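Local coordinates for DegV family protein (Streptococcus agalactiae, PDB 3LUP) that binds a long-chain fatty acid, elaidic acid, and may take part in lipid transport or fatty acid metabolism, at residues Gln50-Leu55 with Val267-Leu272; His86-Phe91 with Asn149-Gln154; Arg132-Cys137 with Asp145-Lys150; Gly174-Ser177 with Ala181-Gly184; Ile234-Ser237 with Lys242-Gln245. All blocks are in the same frame, centred on the assembly; numbering follows the deposited sequence.

Interaction 1 (Gln50-Leu55 with Val267-Leu272); sequences QYYDKL and VIATHL. With ELA (Elaidic acid), chain B.
Tyr-51 turns the edge of its ring toward Thr-270, whose OG1 lies near the ring plane, while the methyl of Ala-269 comes up obliquely. The same ring brings its CD2 over the centre of one face of Tyr-52, 3.8 Å above that plane. A third flat group, the imidazole of His-271, is layered between C8 of elaidic acid on one face and CG2 of Thr-270 on the other. Helices 48-57 and 266-272 run nearly parallel here, the axes of their short segments 11.3 Å apart at 25°, so the tyrosines must span the gap. A first torsion of 171° turns the Tyr-51 ring away from its backbone N and across to helix 266-272, where OH donates a hydrogen bond to Thr-270 OG1 at 2.8 Å. Its CE2 also rests 3.7 Å from Ala-269 CB, and Tyr-52 OH approaches the same methyl, also at 3.7 Å. The far side of helix 266-272 belongs to the fatty-acid pocket: Ile-268 CG2 lies 3.5 Å from ligand C13, and Leu-272 CD1 is 3.5 Å from C12. Thr-64 holds His-271 through a hydrogen bond to NE2. Since Thr-270 OG1 in turn donates a hydrogen bond to the carbonyl of Gly-266, the buried tyrosine proton has a ready acceptor, and two successive hydrogen bonds tie helix 48-57 to the back of the helix that lines the lipid pocket.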
# COMPACT_ATOMS: atom_id res chain seq x y z
N GLN A 50 -15.18 -14.64 -2.21
CA GLN A 50 -14.69 -15.86 -2.85
C GLN A 50 -13.24 -16.07 -2.47
O GLN A 50 -12.80 -17.22 -2.29
CB GLN A 50 -14.80 -15.77 -4.38
CG GLN A 50 -16.14 -16.20 -4.98
CD GLN A 50 -16.13 -16.12 -6.51
OE1 GLN A 50 -15.16 -15.67 -7.12
NE2 GLN A 50 -17.22 -16.55 -7.14
N TYR A 51 -12.50 -14.95 -2.36
CA TYR A 51 -11.08 -14.98 -2.03
C TYR A 51 -10.81 -15.66 -0.72
O TYR A 51 -9.96 -16.56 -0.65
CB TYR A 51 -10.48 -13.58 -1.95
CG TYR A 51 -9.08 -13.64 -1.40
CD1 TYR A 51 -8.00 -13.97 -2.22
CD2 TYR A 51 -8.83 -13.44 -0.04
CE1 TYR A 51 -6.72 -14.07 -1.72
CE2 TYR A 51 -7.55 -13.53 0.47
CZ TYR A 51 -6.49 -13.84 -0.38
OH TYR A 51 -5.21 -13.94 0.12
N TYR A 52 -11.50 -15.22 0.33
CA TYR A 52 -11.32 -15.78 1.67
C TYR A 52 -11.79 -17.22 1.77
O TYR A 52 -11.19 -18.02 2.49
CB TYR A 52 -12.00 -14.90 2.71
CG TYR A 52 -11.19 -13.68 3.08
CD1 TYR A 52 -10.05 -13.79 3.89
CD2 TYR A 52 -11.55 -12.42 2.62
CE1 TYR A 52 -9.29 -12.67 4.23
CE2 TYR A 52 -10.81 -11.28 2.96
CZ TYR A 52 -9.67 -11.41 3.76
OH TYR A 52 -8.94 -10.29 4.09
N ASP A 53 -12.85 -17.54 1.05
CA ASP A 53 -13.31 -18.92 0.91
C ASP A 53 -12.24 -19.79 0.26
O ASP A 53 -11.98 -20.90 0.74
CB ASP A 53 -14.59 -18.98 0.10
CG ASP A 53 -15.81 -18.67 0.92
OD1 ASP A 53 -15.78 -18.88 2.16
OD2 ASP A 53 -16.80 -18.23 0.31
N LYS A 54 -11.64 -19.28 -0.81
CA LYS A 54 -10.56 -19.99 -1.49
C LYS A 54 -9.30 -20.06 -0.62
O LYS A 54 -8.57 -21.06 -0.65
CB LYS A 54 -10.25 -19.38 -2.87
CG LYS A 54 -11.20 -19.84 -3.98
CD LYS A 54 -10.67 -19.58 -5.39
CE LYS A 54 -11.31 -20.59 -6.36
NZ LYS A 54 -11.16 -20.24 -7.79
N LEU A 55 -9.05 -19.02 0.16
CA LEU A 55 -7.95 -19.03 1.12
C LEU A 55 -8.07 -20.18 2.15
O LEU A 55 -7.17 -21.02 2.26
CB LEU A 55 -7.82 -17.67 1.80
CG LEU A 55 -6.58 -17.45 2.66
CD1 LEU A 55 -5.33 -17.75 1.85
CD2 LEU A 55 -6.54 -16.03 3.22
N VAL A 267 -4.80 -9.09 -2.55
CA VAL A 267 -3.38 -8.88 -2.82
C VAL A 267 -2.57 -8.85 -1.51
O VAL A 267 -1.65 -9.65 -1.35
CB VAL A 267 -3.15 -7.62 -3.69
CG1 VAL A 267 -1.68 -7.34 -3.86
CG2 VAL A 267 -3.81 -7.81 -5.07
N ILE A 268 -2.96 -7.97 -0.58
CA ILE A 268 -2.27 -7.82 0.71
C ILE A 268 -2.67 -8.88 1.74
O ILE A 268 -1.84 -9.33 2.50
CB ILE A 268 -2.43 -6.38 1.26
CG1 ILE A 268 -1.83 -5.38 0.27
CG2 ILE A 268 -1.75 -6.24 2.61
CD1 ILE A 268 -2.26 -3.93 0.46
N ALA A 269 -3.93 -9.30 1.75
CA ALA A 269 -4.36 -10.46 2.53
C ALA A 269 -3.47 -11.70 2.24
O ALA A 269 -3.03 -12.39 3.15
CB ALA A 269 -5.81 -10.77 2.26
N THR A 270 -3.19 -11.95 0.96
CA THR A 270 -2.24 -12.99 0.57
C THR A 270 -0.91 -12.97 1.35
O THR A 270 -0.40 -14.01 1.75
CB THR A 270 -1.94 -12.95 -0.97
OG1 THR A 270 -3.14 -13.26 -1.70
CG2 THR A 270 -0.86 -13.96 -1.36
N HIS A 271 -0.35 -11.78 1.58
CA HIS A 271 0.97 -11.69 2.21
C HIS A 271 0.90 -11.48 3.73
O HIS A 271 1.84 -11.80 4.46
CB HIS A 271 1.80 -10.60 1.53
CG HIS A 271 2.11 -10.92 0.10
ND1 HIS A 271 3.20 -11.67 -0.28
CD2 HIS A 271 1.42 -10.65 -1.04
CE1 HIS A 271 3.19 -11.82 -1.60
NE2 HIS A 271 2.12 -11.21 -2.08
N LEU A 272 -0.23 -10.96 4.19
CA LEU A 272 -0.39 -10.66 5.59
C LEU A 272 -1.13 -11.79 6.32
O LEU A 272 -0.91 -12.00 7.52
CB LEU A 272 -1.12 -9.33 5.75
CG LEU A 272 -0.35 -8.10 6.22
CD1 LEU A 272 0.94 -7.87 5.43
CD2 LEU A 272 -1.25 -6.87 6.20
CA ELA B . 5.35 -9.63 -6.65
C ELA B . 5.94 -10.98 -7.07
O ELA B . 5.67 -12.07 -6.47
C3 ELA B . 3.83 -9.55 -6.76
C4 ELA B . 3.34 -8.12 -6.62
C5 ELA B . 2.32 -7.94 -5.48
C6 ELA B . 3.01 -7.73 -4.13
C7 ELA B . 2.16 -7.90 -2.88
C8 ELA B . 3.03 -7.71 -1.63
C9 ELA B . 2.26 -7.03 -0.50
C10 ELA B . 2.78 -6.97 0.88
C11 ELA B . 1.81 -6.81 2.04
C12 ELA B . 2.23 -5.72 3.01
C13 ELA B . 1.32 -4.51 2.98
C14 ELA B . 1.22 -3.80 4.33
C15 ELA B . 0.21 -2.65 4.24
C16 ELA B . 0.27 -1.68 5.43
C17 ELA B . 0.66 -0.28 4.97
C18 ELA B . -0.08 0.81 5.74
OXT ELA B . 6.73 -11.02 -8.04

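Interaction 2 (His86-Phe91 with Asn149-Gln154); sequences HVLGLF and NKIQSQ
The parallel sheet of the N-terminal part of this alpha/beta fold carries a helical layer, and here strand 86-89 of the sheet, with the residue just after it, meets helix 144-155 of that layer. Leu-90 makes the nearer approach: its CD2 lies 4.0 Å from CG2 of Ile-151, the two side chains passing at a slant. Leu-88, two residues earlier and directed to the same side, offers CD2 to CG1 of Ile-151 at 4.5 Å. One isoleucine therefore answers both leucines with different branches. Its first torsion (chi1 -68°) places CG1 anti to the carbonyl carbon and CG2 anti to the backbone N, spreading the branches toward the two partners. Helix 124-138 fills in alongside, with Ala-134 against Leu-88 and Leu-130 against Leu-90. The polar backbone at this end of the strand is served separately, the carbonyl of Leu-90 receiving Gln-127 NE2 and Thr-10 OG1. On the helix, Lys-150 O takes two donors from the same face of its plane: Gln-154 N at 3.0 Å in the helical pattern, and Ser-153 OG at 3.1 Å from above the carbonyl plane. Across the contact itself no hydrogen bond forms. Strand and helix are thus joined through buried methyl and methylene groups alone, by dispersion and the exclusion of water, and their relative position depends on shape more than on any directional bond.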
# COMPACT_ATOMS: atom_id res chain seq x y z
N HIS A 86 2.59 14.79 -19.09
CA HIS A 86 3.38 14.27 -18.00
C HIS A 86 2.70 13.07 -17.39
O HIS A 86 1.47 12.91 -17.48
CB HIS A 86 3.56 15.32 -16.91
CG HIS A 86 4.30 16.54 -17.35
ND1 HIS A 86 3.72 17.52 -18.14
CD2 HIS A 86 5.55 16.97 -17.09
CE1 HIS A 86 4.60 18.48 -18.35
NE2 HIS A 86 5.72 18.17 -17.73
N VAL A 87 3.51 12.22 -16.75
CA VAL A 87 3.02 11.02 -16.07
C VAL A 87 3.69 10.85 -14.70
O VAL A 87 4.92 10.90 -14.59
CB VAL A 87 3.26 9.76 -16.94
CG1 VAL A 87 2.85 8.49 -16.19
CG2 VAL A 87 2.52 9.85 -18.27
N LEU A 88 2.86 10.64 -13.67
CA LEU A 88 3.37 10.22 -12.35
C LEU A 88 2.87 8.82 -11.98
O LEU A 88 1.66 8.60 -11.80
CB LEU A 88 3.01 11.24 -11.27
CG LEU A 88 3.63 11.07 -9.89
CD1 LEU A 88 5.14 11.10 -9.93
CD2 LEU A 88 3.12 12.18 -8.99
N GLY A 89 3.80 7.88 -11.89
CA GLY A 89 3.48 6.49 -11.55
C GLY A 89 3.81 6.24 -10.09
O GLY A 89 4.98 6.33 -9.68
N LEU A 90 2.76 5.96 -9.31
CA LEU A 90 2.87 5.70 -7.86
C LEU A 90 2.41 4.27 -7.50
O LEU A 90 1.23 4.02 -7.19
CB LEU A 90 2.07 6.74 -7.07
CG LEU A 90 2.55 8.19 -7.11
CD1 LEU A 90 1.57 9.07 -6.35
CD2 LEU A 90 3.95 8.32 -6.53
N PHE A 91 3.36 3.35 -7.57
CA PHE A 91 3.07 1.94 -7.41
C PHE A 91 3.57 1.40 -6.07
O PHE A 91 4.35 2.05 -5.36
CB PHE A 91 3.70 1.14 -8.55
CG PHE A 91 3.36 1.67 -9.91
CD1 PHE A 91 2.10 1.46 -10.46
CD2 PHE A 91 4.31 2.38 -10.65
CE1 PHE A 91 1.77 1.96 -11.70
CE2 PHE A 91 4.01 2.87 -11.90
CZ PHE A 91 2.73 2.67 -12.44
N ASN A 149 8.52 16.59 -6.28
CA ASN A 149 9.26 16.99 -5.12
C ASN A 149 8.43 16.82 -3.84
O ASN A 149 8.85 16.14 -2.90
CB ASN A 149 9.63 18.43 -5.29
CG ASN A 149 11.07 18.67 -5.09
OD1 ASN A 149 11.51 18.86 -3.95
ND2 ASN A 149 11.83 18.66 -6.19
N LYS A 150 7.25 17.44 -3.84
CA LYS A 150 6.32 17.39 -2.72
C LYS A 150 5.95 15.95 -2.40
O LYS A 150 5.85 15.57 -1.23
CB LYS A 150 5.07 18.21 -3.02
CG LYS A 150 4.18 18.47 -1.81
CD LYS A 150 3.26 19.68 -2.07
CE LYS A 150 2.10 19.78 -1.07
NZ LYS A 150 2.44 20.52 0.16
N ILE A 151 5.77 15.13 -3.44
CA ILE A 151 5.40 13.76 -3.23
C ILE A 151 6.55 12.93 -2.64
O ILE A 151 6.33 12.14 -1.73
CB ILE A 151 4.81 13.11 -4.49
CG1 ILE A 151 3.45 13.73 -4.83
CG2 ILE A 151 4.68 11.61 -4.30
CD1 ILE A 151 2.29 13.28 -3.94
N GLN A 152 7.78 13.13 -3.13
CA GLN A 152 8.96 12.45 -2.57
C GLN A 152 9.20 12.72 -1.09
O GLN A 152 9.49 11.80 -0.31
CB GLN A 152 10.22 12.76 -3.38
CG GLN A 152 10.60 11.62 -4.32
CD GLN A 152 11.34 12.09 -5.57
OE1 GLN A 152 11.79 13.25 -5.66
NE2 GLN A 152 11.47 11.18 -6.56
N SER A 153 9.07 13.99 -0.70
CA SER A 153 9.17 14.36 0.71
C SER A 153 7.99 13.81 1.52
O SER A 153 8.14 13.51 2.70
CB SER A 153 9.31 15.89 0.89
OG SER A 153 8.09 16.57 0.66
N GLN A 154 6.83 13.67 0.88
CA GLN A 154 5.67 13.03 1.51
C GLN A 154 5.89 11.55 1.69
O GLN A 154 5.53 10.97 2.71
CB GLN A 154 4.40 13.25 0.69
CG GLN A 154 3.67 14.53 1.04
CD GLN A 154 2.38 14.64 0.27
OE1 GLN A 154 1.88 13.66 -0.29
NE2 GLN A 154 1.83 15.85 0.24

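Interaction 3 (Arg132-Cys137 with Asp145-Lys150); sequences RNALMC and DVIVNK
Ile-147 and Cys-137 meet at the centre of the contact in a helical hairpin, in which helices 124-138 and 144-155 follow one another through a short turn and pack with the axes of their short segments at 147°, 9.9 Å apart. CG1 of Ile-147 rests 3.7 Å from CB of Cys-137. Farther along the same branch, Ile-147 CD1 lies 3.8 Å from Cys-137 C. The other branch, CG2, is directed toward Ala-134, whose CB it meets at 4.2 Å. One turn further along helix 144-155, the aliphatic part of Lys-150 runs beside the sulfur: CD is 3.8 Å from Cys-137 SG. The lysine's first torsion (chi1 -167°) swings CG away from the backbone N and sends the chain toward helix 124-138 before it bends at its end. The first shell is thus apolar or weakly polar, and no hydrogen bond crosses it. Around it, Ala-134 also touches Ile-151 and, from the neighbouring parallel sheet, Leu-8 of strand 6-11, while Met-142 in the turn touches Cys-137. Farther out, the hairpin gains a polar tie through Asn-133, whose ND2 is hydrogen-bonded to Gln-154 OE1 on helix 144-155. The same amide is steadied at its oxygen by Arg-132, itself in a salt bridge with Asp-231 of strand 230-236, in the mixed sheet. That oxygen, OD1, lies in the guanidinium plane and accepts from Arg-132 NE at 3.0 Å with an N-H...O angle of 161°, the donor also being in the carbonyl plane of the amide.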
# COMPACT_ATOMS: atom_id res chain seq x y z
N ARG A 132 -4.13 10.92 -4.70
CA ARG A 132 -4.98 12.04 -4.36
C ARG A 132 -4.20 13.35 -4.13
O ARG A 132 -4.58 14.39 -4.66
CB ARG A 132 -5.80 11.67 -3.12
CG ARG A 132 -6.95 12.58 -2.80
CD ARG A 132 -6.53 13.76 -1.94
NE ARG A 132 -5.73 13.34 -0.80
CZ ARG A 132 -6.24 12.87 0.34
NH1 ARG A 132 -5.42 12.52 1.33
NH2 ARG A 132 -7.55 12.75 0.50
N ASN A 133 -3.12 13.30 -3.35
CA ASN A 133 -2.30 14.48 -3.08
C ASN A 133 -1.75 15.09 -4.36
O ASN A 133 -1.85 16.30 -4.58
CB ASN A 133 -1.15 14.17 -2.11
CG ASN A 133 -1.64 13.89 -0.72
OD1 ASN A 133 -2.84 13.89 -0.46
ND2 ASN A 133 -0.72 13.63 0.20
N ALA A 134 -1.18 14.24 -5.21
CA ALA A 134 -0.59 14.70 -6.45
C ALA A 134 -1.65 15.37 -7.32
O ALA A 134 -1.36 16.34 -8.02
CB ALA A 134 0.06 13.55 -7.20
N LEU A 135 -2.87 14.87 -7.24
CA LEU A 135 -4.00 15.45 -7.96
C LEU A 135 -4.33 16.87 -7.54
O LEU A 135 -4.47 17.75 -8.40
CB LEU A 135 -5.24 14.56 -7.85
CG LEU A 135 -5.58 13.76 -9.10
CD1 LEU A 135 -4.52 12.73 -9.42
CD2 LEU A 135 -6.92 13.09 -8.90
N MSE A 136 -4.46 17.10 -6.23
CA MSE A 136 -4.75 18.45 -5.72
C MSE A 136 -3.59 19.42 -6.02
O MSE A 136 -3.82 20.61 -6.23
CB MSE A 136 -5.04 18.44 -4.21
CG MSE A 136 -5.98 17.35 -3.68
SE MSE A 136 -5.88 17.32 -1.68
CE MSE A 136 -6.79 19.03 -1.30
N CYS A 137 -2.35 18.91 -6.03
CA CYS A 137 -1.16 19.69 -6.41
C CYS A 137 -1.23 20.16 -7.86
O CYS A 137 -0.89 21.30 -8.18
CB CYS A 137 0.10 18.84 -6.24
SG CYS A 137 0.63 18.60 -4.56
N ASP A 145 8.01 19.08 -11.66
CA ASP A 145 9.15 18.83 -10.75
C ASP A 145 8.83 19.14 -9.29
O ASP A 145 9.31 18.44 -8.40
CB ASP A 145 10.39 19.61 -11.17
CG ASP A 145 11.01 19.08 -12.44
OD1 ASP A 145 10.43 18.14 -13.05
OD2 ASP A 145 12.08 19.59 -12.83
N VAL A 146 8.03 20.18 -9.08
CA VAL A 146 7.59 20.58 -7.75
C VAL A 146 6.61 19.54 -7.16
O VAL A 146 6.72 19.19 -5.98
CB VAL A 146 6.97 22.00 -7.77
CG1 VAL A 146 6.60 22.47 -6.37
CG2 VAL A 146 7.94 22.99 -8.41
N ILE A 147 5.67 19.06 -7.96
CA ILE A 147 4.75 18.04 -7.49
C ILE A 147 5.56 16.83 -7.07
O ILE A 147 5.48 16.41 -5.92
CB ILE A 147 3.70 17.69 -8.56
CG1 ILE A 147 2.81 18.92 -8.81
CG2 ILE A 147 2.87 16.48 -8.11
CD1 ILE A 147 1.67 18.71 -9.79
N VAL A 148 6.37 16.31 -8.00
CA VAL A 148 7.29 15.17 -7.76
C VAL A 148 8.10 15.34 -6.48
O VAL A 148 8.37 14.39 -5.72
CB VAL A 148 8.28 15.01 -8.95
CG1 VAL A 148 9.32 13.95 -8.65
CG2 VAL A 148 7.55 14.68 -10.21
N ASN A 149 8.52 16.59 -6.28
CA ASN A 149 9.26 16.99 -5.12
C ASN A 149 8.43 16.82 -3.84
O ASN A 149 8.85 16.14 -2.90
CB ASN A 149 9.63 18.43 -5.29
CG ASN A 149 11.07 18.67 -5.09
OD1 ASN A 149 11.51 18.86 -3.95
ND2 ASN A 149 11.83 18.66 -6.19
N LYS A 150 7.25 17.44 -3.84
CA LYS A 150 6.32 17.39 -2.72
C LYS A 150 5.95 15.95 -2.40
O LYS A 150 5.85 15.57 -1.23
CB LYS A 150 5.07 18.21 -3.02
CG LYS A 150 4.18 18.47 -1.81
CD LYS A 150 3.26 19.68 -2.07
CE LYS A 150 2.10 19.78 -1.07
NZ LYS A 150 2.44 20.52 0.16

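Interaction 4 (Gly174-Ser177 with Ala181-Gly184); sequences GRLS and AIIG. With ELA (Elaidic acid), chain B.
Ile-182 extends its terminal methyl toward the loop, where CD1 lies 3.8 Å from the carbonyl oxygen of Ser-177 and 4.3 Å from CD2 of Leu-176. Its first torsion (chi1 58°) holds CG1 between the backbone N and the carbonyl carbon and aims the chain at this spot. The packed part of the contact is this one methyl against the buried Leu-176, with no hydrogen bond across; on the loose side, Ala-181 and Gly-184 of the helix are exposed. Arg-175 lies on the ligand side of the loop. NH2 donates to the carboxylate O of elaidic acid at 2.9 Å, with an N-H...O angle of 156°, and the carboxylate carbon lies in the guanidinium plane at its edge. C8 of the same chain passes over one guanidinium face, and Ile-96 O receives NH1, so the group is fixed by both lipid and protein. Gly-174, just past helix 168-173, takes a positive phi and starts the loop. Leu-176 then leans back on Leu-170 and Val-171 of that helix, and Ser-177 OG is hydrogen-bonded to Ile-201 O. Helix 179-186 touches both neighbours, helix 168-173 through Ile-183 on Val-171 and strand 201-205 through Ile-182 on Val-203.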
# COMPACT_ATOMS: atom_id res chain seq x y z
N GLY A 174 7.49 -14.16 1.72
CA GLY A 174 8.83 -13.61 1.58
C GLY A 174 8.95 -12.11 1.76
O GLY A 174 10.03 -11.56 1.54
N ARG A 175 7.87 -11.44 2.15
CA ARG A 175 7.91 -9.97 2.26
C ARG A 175 8.42 -9.47 3.61
O ARG A 175 8.82 -8.30 3.73
CB ARG A 175 6.59 -9.29 1.89
CG ARG A 175 5.90 -9.86 0.66
CD ARG A 175 6.59 -9.56 -0.66
NE ARG A 175 6.28 -10.65 -1.59
CZ ARG A 175 6.40 -10.61 -2.91
NH1 ARG A 175 6.81 -9.52 -3.52
NH2 ARG A 175 6.08 -11.67 -3.63
N LEU A 176 8.42 -10.34 4.62
CA LEU A 176 9.16 -10.09 5.85
C LEU A 176 10.64 -10.38 5.60
O LEU A 176 11.01 -11.49 5.19
CB LEU A 176 8.64 -10.94 7.02
CG LEU A 176 9.41 -10.77 8.34
CD1 LEU A 176 9.34 -9.35 8.88
CD2 LEU A 176 8.95 -11.76 9.39
N SER A 177 11.49 -9.37 5.83
CA SER A 177 12.92 -9.50 5.54
C SER A 177 13.59 -10.38 6.57
O SER A 177 13.26 -10.28 7.76
CB SER A 177 13.59 -8.13 5.52
OG SER A 177 12.63 -7.12 5.29
N ALA A 181 15.01 -16.74 8.88
CA ALA A 181 16.03 -16.76 9.93
C ALA A 181 15.50 -16.31 11.29
O ALA A 181 15.99 -16.75 12.33
CB ALA A 181 17.23 -15.91 9.53
N ILE A 182 14.50 -15.44 11.29
CA ILE A 182 13.96 -14.88 12.54
C ILE A 182 12.59 -15.44 12.98
O ILE A 182 12.12 -15.11 14.07
CB ILE A 182 13.91 -13.32 12.50
CG1 ILE A 182 13.06 -12.83 11.32
CG2 ILE A 182 15.31 -12.73 12.45
CD1 ILE A 182 12.77 -11.35 11.33
N ILE A 183 11.98 -16.27 12.14
CA ILE A 183 10.61 -16.75 12.40
C ILE A 183 10.46 -17.51 13.73
O ILE A 183 9.51 -17.26 14.49
CB ILE A 183 10.01 -17.54 11.20
CG1 ILE A 183 8.57 -17.99 11.50
CG2 ILE A 183 10.92 -18.70 10.77
CD1 ILE A 183 7.91 -18.86 10.38
N GLY A 184 11.41 -18.39 14.03
CA GLY A 184 11.42 -19.15 15.27
C GLY A 184 11.33 -18.30 16.54
O GLY A 184 10.82 -18.76 17.55
CA ELA B . 5.35 -9.63 -6.65
C ELA B . 5.94 -10.98 -7.07
O ELA B . 5.67 -12.07 -6.47
C3 ELA B . 3.83 -9.55 -6.76
C4 ELA B . 3.34 -8.12 -6.62
C5 ELA B . 2.32 -7.94 -5.48
C6 ELA B . 3.01 -7.73 -4.13
C7 ELA B . 2.16 -7.90 -2.88
C8 ELA B . 3.03 -7.71 -1.63
C9 ELA B . 2.26 -7.03 -0.50
C10 ELA B . 2.78 -6.97 0.88
C11 ELA B . 1.81 -6.81 2.04
C12 ELA B . 2.23 -5.72 3.01
C13 ELA B . 1.32 -4.51 2.98
C14 ELA B . 1.22 -3.80 4.33
C15 ELA B . 0.21 -2.65 4.24
C16 ELA B . 0.27 -1.68 5.43
C17 ELA B . 0.66 -0.28 4.97
C18 ELA B . -0.08 0.81 5.74
OXT ELA B . 6.73 -11.02 -8.04

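Interaction 5 (Ile234-Ser237 with Lys242-Gln245); sequences IIHS and KAEQ
Strand 230-236 and the first turns of helix 240-252 come close enough for the CA atoms of Ile-234 and Ala-243 to lie 6.3 Å apart, within a beta-alpha-beta unit that continues into strand 259-263. Ala-243 supplies the link: its CB sits 3.6 Å from CG2 of Ile-234 and 3.9 Å from CD2 of His-236. A one-carbon side chain thus rests against two residues that project from the same face of the strand. Ile-234 uses both branches, CG2 meeting the alanine methyl while CD1 extends along the helix to lie 3.8 Å from the carbonyl O of Ala-243. Farther along the same helix, Leu-246 and Tyr-247 also touch this isoleucine. The imidazole of His-236 is reached obliquely by the methyl. Its first torsion (chi1 68°) sets CG between the backbone N and the carbonyl carbon, and the ring is secured at ND1, which accepts a hydrogen bond from the backbone N of Ala-239 in the turn leading to the helix. Ile-235 projects from the other face of the strand and touches elaidic acid as part of its pocket, so one strand has a helix on one side and the lipid on the other. Ser-237 then continues the chain with OG hydrogen-bonded to Gly-273 O and Ala-276 N. The contact between strand and helix is purely van der Waals, and the small alanine side chain is consistent with the close approach; the His-236 ring is oriented by its bond to Ala-239 N, outside the contact.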
# COMPACT_ATOMS: atom_id res chain seq x y z
N ILE A 234 -6.68 3.06 9.67
CA ILE A 234 -6.58 1.73 10.25
C ILE A 234 -7.07 0.75 9.19
O ILE A 234 -8.15 0.91 8.62
CB ILE A 234 -7.44 1.58 11.50
CG1 ILE A 234 -7.08 2.65 12.53
CG2 ILE A 234 -7.25 0.17 12.10
CD1 ILE A 234 -8.16 2.85 13.58
N ILE A 235 -6.26 -0.26 8.92
CA ILE A 235 -6.53 -1.16 7.81
C ILE A 235 -6.47 -2.59 8.33
O ILE A 235 -5.60 -2.91 9.12
CB ILE A 235 -5.51 -0.96 6.67
CG1 ILE A 235 -5.21 0.53 6.46
CG2 ILE A 235 -6.00 -1.60 5.38
CD1 ILE A 235 -3.74 0.85 6.31
N HIS A 236 -7.41 -3.43 7.91
CA HIS A 236 -7.46 -4.79 8.41
C HIS A 236 -7.90 -5.79 7.36
O HIS A 236 -8.61 -5.44 6.41
CB HIS A 236 -8.41 -4.86 9.61
CG HIS A 236 -9.84 -4.63 9.26
ND1 HIS A 236 -10.73 -5.65 9.04
CD2 HIS A 236 -10.53 -3.48 9.05
CE1 HIS A 236 -11.91 -5.15 8.72
NE2 HIS A 236 -11.81 -3.83 8.73
N SER A 237 -7.48 -7.04 7.53
CA SER A 237 -7.97 -8.13 6.69
C SER A 237 -8.93 -9.00 7.50
O SER A 237 -8.53 -10.00 8.09
CB SER A 237 -6.80 -8.93 6.09
OG SER A 237 -5.96 -9.46 7.11
N LYS A 242 -10.22 -5.94 16.03
CA LYS A 242 -8.87 -5.43 16.28
C LYS A 242 -8.75 -3.97 15.81
O LYS A 242 -8.05 -3.16 16.43
CB LYS A 242 -7.76 -6.31 15.66
CG LYS A 242 -7.92 -7.86 15.80
CD LYS A 242 -6.59 -8.67 15.89
CE LYS A 242 -5.53 -8.21 14.87
NZ LYS A 242 -4.16 -8.88 14.87
N ALA A 243 -9.46 -3.63 14.73
CA ALA A 243 -9.45 -2.27 14.18
C ALA A 243 -10.30 -1.28 14.99
O ALA A 243 -9.90 -0.14 15.19
CB ALA A 243 -9.87 -2.29 12.70
N GLU A 244 -11.48 -1.71 15.44
CA GLU A 244 -12.34 -0.90 16.30
C GLU A 244 -11.65 -0.63 17.63
O GLU A 244 -11.74 0.46 18.18
CB GLU A 244 -13.67 -1.58 16.56
CG GLU A 244 -14.59 -1.63 15.36
CD GLU A 244 -15.96 -2.24 15.70
OE1 GLU A 244 -16.09 -2.89 16.79
OE2 GLU A 244 -16.91 -2.08 14.89
N GLN A 245 -10.97 -1.65 18.14
CA GLN A 245 -10.14 -1.53 19.33
C GLN A 245 -9.09 -0.44 19.14
O GLN A 245 -9.04 0.51 19.92
CB GLN A 245 -9.47 -2.87 19.64
CG GLN A 245 -8.32 -2.80 20.63
CD GLN A 245 -8.74 -2.42 22.03
OE1 GLN A 245 -9.92 -2.37 22.35
NE2 GLN A 245 -7.76 -2.15 22.87

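From the N terminus, residues 50-55 open the longest loop, closed only at 267-272, so interaction 1 encloses the other four. Interaction 2 runs from strand 86-89 to helix 144-155; interaction 3 opens within that loop and ends on the same, overlapping stretch of that helix. Interactions 4 and 5 follow in series, each closing a short local loop. Interactions 2 and 3 lie at the parallel sheet; interaction 4 joins a loop to helix 179-186 beside strand 201-205, and interaction 5 joins the mixed sheet to helix 240-252. Interaction 1 touches both later contacts and shares the ligand with interaction 4; the centres of interactions 1 and 3 lie about 33 Å apart, on opposite sides of the chain's centre.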